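Local coordinates for protein D-glyceraldehyde dehydrogenase (NADP(+)) (Thermoplasma acidophilum, PDB 5IZD) that oxidises D-glyceraldehyde to (R)-glycerate with NADP+ in the non-phosphorylated Entner-Doudoroff pathway, working as a homotetramer, at residues Asn403-Phe414 against Arg427-Pro438. Residues are numbered along the deposited sequence; the frame is centred on the assembly and turned at random.
Sequences NDSKYGLASYLF and RIRFGELYVNMP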
loop_
_atom_site.group_PDB
_atom_site.type_symbol
_atom_site.label_atom_id
_atom_site.label_comp_id
_atom_site.label_asym_id
_atom_site.label_seq_id
_atom_site.Cartn_x
_atom_site.Cartn_y
_atom_site.Cartn_z
ATOM N N ASN A 403 -13.645 28.316 -1.441
ATOM C CA ASN A 403 -14.375 27.290 -0.731
ATOM C C ASN A 403 -15.866 27.588 -0.562
ATOM O O ASN A 403 -16.603 26.691 -0.167
ATOM C CB ASN A 403 -13.735 26.985 0.629
ATOM C CG ASN A 403 -12.366 26.350 0.505
ATOM O OD1 ASN A 403 -12.070 25.615 -0.432
ATOM N ND2 ASN A 403 -11.532 26.610 1.478
ATOM N N ASP A 404 -16.292 28.823 -0.868
ATOM C CA ASP A 404 -17.673 29.251 -0.722
ATOM C C ASP A 404 -18.464 28.761 -1.958
ATOM O O ASP A 404 -18.776 29.539 -2.878
ATOM C CB ASP A 404 -17.749 30.783 -0.538
ATOM C CG ASP A 404 -19.155 31.316 -0.467
ATOM O OD1 ASP A 404 -20.059 30.640 0.050
ATOM O OD2 ASP A 404 -19.380 32.430 -0.983
ATOM N N SER A 405 -18.805 27.481 -1.932
ATOM C CA SER A 405 -19.414 26.798 -3.079
ATOM C C SER A 405 -20.051 25.535 -2.650
ATOM O O SER A 405 -19.469 24.815 -1.851
ATOM C CB SER A 405 -18.336 26.428 -4.131
ATOM O OG SER A 405 -18.920 26.038 -5.374
ATOM N N LYS A 406 -21.179 25.148 -3.266
ATOM C CA LYS A 406 -21.635 23.787 -3.033
ATOM C C LYS A 406 -20.825 22.768 -3.851
ATOM O O LYS A 406 -20.997 21.546 -3.676
ATOM C CB LYS A 406 -23.135 23.654 -3.296
ATOM C CG LYS A 406 -23.526 23.678 -4.764
ATOM C CD LYS A 406 -25.027 23.776 -4.865
ATOM C CE LYS A 406 -25.428 23.732 -6.314
ATOM N NZ LYS A 406 -26.880 24.019 -6.334
ATOM N N TYR A 407 -19.966 23.251 -4.750
ATOM C CA TYR A 407 -19.152 22.377 -5.541
ATOM C C TYR A 407 -17.761 22.240 -4.961
ATOM O O TYR A 407 -17.371 22.957 -4.023
ATOM C CB TYR A 407 -19.092 22.903 -6.952
ATOM C CG TYR A 407 -20.425 23.068 -7.622
ATOM C CD1 TYR A 407 -21.084 21.987 -8.224
ATOM C CD2 TYR A 407 -21.020 24.325 -7.703
ATOM C CE1 TYR A 407 -22.309 22.164 -8.850
ATOM C CE2 TYR A 407 -22.223 24.531 -8.350
ATOM C CZ TYR A 407 -22.860 23.453 -8.962
ATOM O OH TYR A 407 -24.069 23.698 -9.589
ATOM N N GLY A 408 -17.025 21.277 -5.501
ATOM C CA GLY A 408 -15.720 20.898 -4.990
ATOM C C GLY A 408 -14.803 20.018 -5.810
ATOM O O GLY A 408 -14.005 19.178 -5.257
ATOM N N LEU A 409 -14.854 20.162 -7.125
ATOM C CA LEU A 409 -14.036 19.276 -7.934
ATOM C C LEU A 409 -12.691 19.942 -8.278
ATOM O O LEU A 409 -11.752 19.836 -7.464
ATOM C CB LEU A 409 -14.837 18.711 -9.080
ATOM C CG LEU A 409 -14.198 17.930 -10.234
ATOM C CD1 LEU A 409 -13.129 17.006 -9.800
ATOM C CD2 LEU A 409 -15.267 17.167 -11.021
ATOM N N ALA A 410 -12.591 20.687 -9.378
ATOM C CA ALA A 410 -11.295 21.266 -9.779
ATOM C C ALA A 410 -11.117 22.702 -9.347
ATOM O O ALA A 410 -12.079 23.372 -8.968
ATOM C CB ALA A 410 -11.149 21.186 -11.280
ATOM N N SER A 411 -9.870 23.153 -9.419
ATOM C CA SER A 411 -9.494 24.497 -9.060
ATOM C C SER A 411 -8.099 24.769 -9.659
ATOM O O SER A 411 -7.392 23.806 -9.999
ATOM C CB SER A 411 -9.497 24.662 -7.511
ATOM O OG SER A 411 -8.518 23.824 -6.935
ATOM N N TYR A 412 -7.761 26.056 -9.825
ATOM C CA TYR A 412 -6.553 26.514 -10.522
ATOM C C TYR A 412 -5.928 27.651 -9.748
ATOM O O TYR A 412 -6.641 28.540 -9.275
ATOM C CB TYR A 412 -6.838 26.988 -11.969
ATOM C CG TYR A 412 -7.486 25.915 -12.827
ATOM C CD1 TYR A 412 -8.840 25.750 -12.818
ATOM C CD2 TYR A 412 -6.728 25.089 -13.646
ATOM C CE1 TYR A 412 -9.465 24.771 -13.602
ATOM C CE2 TYR A 412 -7.339 24.060 -14.421
ATOM C CZ TYR A 412 -8.701 23.900 -14.383
ATOM O OH TYR A 412 -9.325 22.889 -15.063
ATOM N N LEU A 413 -4.609 27.648 -9.658
ATOM C CA LEU A 413 -3.889 28.692 -8.906
ATOM C C LEU A 413 -2.616 29.081 -9.651
ATOM O O LEU A 413 -1.832 28.191 -9.952
ATOM C CB LEU A 413 -3.504 28.119 -7.532
ATOM C CG LEU A 413 -2.594 28.974 -6.634
ATOM C CD1 LEU A 413 -3.249 30.293 -6.273
ATOM C CD2 LEU A 413 -2.226 28.162 -5.390
ATOM N N PHE A 414 -2.371 30.361 -9.881
ATOM C CA PHE A 414 -1.134 30.819 -10.460
ATOM C C PHE A 414 -0.426 31.734 -9.487
ATOM O O PHE A 414 -0.960 32.769 -9.111
ATOM C CB PHE A 414 -1.372 31.514 -11.802
ATOM C CG PHE A 414 -1.576 30.528 -12.921
ATOM C CD1 PHE A 414 -2.749 29.810 -13.007
ATOM C CD2 PHE A 414 -0.537 30.226 -13.792
ATOM C CE1 PHE A 414 -2.904 28.816 -13.971
ATOM C CE2 PHE A 414 -0.682 29.253 -14.766
ATOM C CZ PHE A 414 -1.856 28.532 -14.832
ATOM N N ARG A 427 -5.684 24.037 2.249
ATOM C CA ARG A 427 -6.740 24.986 2.568
ATOM C C ARG A 427 -7.796 25.113 1.404
ATOM O O ARG A 427 -8.940 25.529 1.659
ATOM C CB ARG A 427 -6.141 26.333 2.988
ATOM C CG ARG A 427 -5.402 26.327 4.350
ATOM C CD ARG A 427 -6.389 26.578 5.487
ATOM N NE ARG A 427 -5.961 26.180 6.826
ATOM C CZ ARG A 427 -6.450 26.689 7.957
ATOM N NH1 ARG A 427 -7.355 27.650 7.931
ATOM N NH2 ARG A 427 -6.023 26.242 9.126
ATOM N N ILE A 428 -7.416 24.732 0.172
ATOM C CA ILE A 428 -8.349 24.717 -0.993
ATOM C C ILE A 428 -9.001 23.365 -0.998
ATOM O O ILE A 428 -8.380 22.343 -1.364
ATOM C CB ILE A 428 -7.658 24.985 -2.371
ATOM C CG1 ILE A 428 -7.011 26.372 -2.417
ATOM C CG2 ILE A 428 -8.635 24.808 -3.535
ATOM C CD1 ILE A 428 -8.004 27.490 -2.570
ATOM N N ARG A 429 -10.264 23.364 -0.581
ATOM C CA ARG A 429 -10.943 22.127 -0.287
ATOM C C ARG A 429 -11.622 21.661 -1.536
ATOM O O ARG A 429 -12.870 21.625 -1.593
ATOM C CB ARG A 429 -11.921 22.326 0.851
ATOM C CG ARG A 429 -11.251 22.648 2.175
ATOM C CD ARG A 429 -10.759 21.400 2.874
ATOM N NE ARG A 429 -11.851 20.603 3.380
ATOM C CZ ARG A 429 -11.712 19.386 3.916
ATOM N NH1 ARG A 429 -10.521 18.822 4.021
ATOM N NH2 ARG A 429 -12.774 18.717 4.344
ATOM N N PHE A 430 -10.793 21.347 -2.541
ATOM C CA PHE A 430 -11.259 20.871 -3.859
ATOM C C PHE A 430 -10.506 19.589 -4.142
ATOM O O PHE A 430 -9.396 19.403 -3.631
ATOM C CB PHE A 430 -11.013 21.911 -4.953
ATOM C CG PHE A 430 -12.075 22.948 -4.987
ATOM C CD1 PHE A 430 -12.141 23.920 -3.992
ATOM C CD2 PHE A 430 -13.068 22.909 -5.956
ATOM C CE1 PHE A 430 -13.172 24.845 -3.955
ATOM C CE2 PHE A 430 -14.107 23.828 -5.933
ATOM C CZ PHE A 430 -14.155 24.807 -4.931
ATOM N N GLY A 431 -11.125 18.715 -4.921
ATOM C CA GLY A 431 -10.514 17.414 -5.262
ATOM C C GLY A 431 -9.293 17.537 -6.144
ATOM O O GLY A 431 -8.363 16.724 -6.008
ATOM N N GLU A 432 -9.260 18.554 -7.004
ATOM C CA GLU A 432 -8.091 18.820 -7.848
ATOM C C GLU A 432 -7.676 20.284 -7.800
ATOM O O GLU A 432 -8.517 21.183 -7.966
ATOM C CB GLU A 432 -8.327 18.402 -9.310
ATOM C CG GLU A 432 -8.787 16.975 -9.450
ATOM C CD GLU A 432 -9.078 16.542 -10.867
ATOM O OE1 GLU A 432 -9.018 15.307 -11.056
ATOM O OE2 GLU A 432 -9.461 17.365 -11.771
ATOM N N LEU A 433 -6.380 20.522 -7.505
ATOM C CA LEU A 433 -5.809 21.851 -7.580
ATOM C C LEU A 433 -4.705 21.826 -8.648
ATOM O O LEU A 433 -3.734 21.106 -8.504
ATOM C CB LEU A 433 -5.315 22.324 -6.202
ATOM C CG LEU A 433 -4.584 23.665 -6.151
ATOM C CD1 LEU A 433 -5.456 24.858 -6.496
ATOM C CD2 LEU A 433 -3.948 23.836 -4.784
ATOM N N TYR A 434 -4.857 22.609 -9.701
ATOM C CA TYR A 434 -3.874 22.761 -10.752
ATOM C C TYR A 434 -3.071 24.046 -10.482
ATOM O O TYR A 434 -3.588 25.179 -10.461
ATOM C CB TYR A 434 -4.566 22.794 -12.152
ATOM C CG TYR A 434 -5.251 21.490 -12.526
ATOM C CD1 TYR A 434 -4.544 20.439 -13.122
ATOM C CD2 TYR A 434 -6.624 21.308 -12.299
ATOM C CE1 TYR A 434 -5.163 19.235 -13.444
ATOM C CE2 TYR A 434 -7.258 20.113 -12.626
ATOM C CZ TYR A 434 -6.510 19.070 -13.170
ATOM O OH TYR A 434 -7.145 17.883 -13.494
ATOM N N VAL A 435 -1.779 23.865 -10.280
ATOM C CA VAL A 435 -0.888 24.924 -9.841
ATOM C C VAL A 435 0.059 25.205 -10.972
ATOM O O VAL A 435 0.899 24.378 -11.287
ATOM C CB VAL A 435 -0.065 24.472 -8.609
ATOM C CG1 VAL A 435 0.908 25.572 -8.206
ATOM C CG2 VAL A 435 -0.981 24.094 -7.449
ATOM N N ASN A 436 -0.090 26.394 -11.559
ATOM C CA ASN A 436 0.735 26.914 -12.654
ATOM C C ASN A 436 0.702 26.021 -13.892
ATOM O O ASN A 436 1.669 25.932 -14.654
ATOM C CB ASN A 436 2.164 27.216 -12.184
ATOM C CG ASN A 436 2.192 28.248 -11.087
ATOM O OD1 ASN A 436 1.503 29.296 -11.114
ATOM N ND2 ASN A 436 2.992 27.976 -10.119
ATOM N N MET A 437 -0.446 25.404 -14.116
ATOM C CA MET A 437 -0.615 24.533 -15.267
ATOM C C MET A 437 -2.091 24.238 -15.502
ATOM O O MET A 437 -2.882 24.361 -14.600
ATOM C CB MET A 437 0.123 23.215 -15.068
ATOM C CG MET A 437 -0.377 22.329 -13.926
ATOM S SD MET A 437 0.506 20.733 -13.815
ATOM C CE MET A 437 -0.451 19.759 -14.994
ATOM N N PRO A 438 -2.461 23.882 -16.760
ATOM C CA PRO A 438 -3.827 23.462 -17.030
ATOM C C PRO A 438 -4.085 22.017 -16.642
ATOM O O PRO A 438 -3.186 21.263 -16.309
ATOM C CB PRO A 438 -3.914 23.578 -18.573
ATOM C CG PRO A 438 -2.543 23.186 -19.023
ATOM C CD PRO A 438 -1.624 23.811 -17.981
#
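Parallel strands 410-414 and 432-435 are tied by backbone hydrogen bonds: Tyr434 N to Ser411 O (2.8 Å), Leu413 N to Tyr434 O and Asn436 N to Leu413 O (3.0 Å). Ahead of them Gly431 N hydrogen-bonds to Gly408 O. The amide of Asn403 holds the last residue of helix 418-427 and the loop just after it: ND2 gives an almost straight bond to Arg427 O (2.8 Å, 174°), while OD1 accepts from Arg429 N (2.9 Å). Replacing Asn403 by alanine removes the amide, and Arg427 O and Arg429 N would probably lose these mates, leaving the turn out of the helix less firmly held. OG of Ser411, set between its backbone N and carbonyl carbon (chi1 64°), donates to Glu432 O (2.8 Å). The Tyr412 and Tyr434 rings run alongside each other, tilted by 20° and offset until they hardly overlap (centroids 5.2 Å), whereas Asn436 CA sits over one face of Phe414 in a CH-pi contact. Phe430 CD2 comes to 3.2 Å from Ala410 O, and Arg451 adds a cation-pi contact to its ring. Helix 418-427 makes the crossover of this beta-alpha-beta unit; strand 252-256 flanks strand 410-414, helix 262-274 packs on Tyr412 and Phe414, and strand 432-435 continues the sheet into a parallel strand of the second subunit.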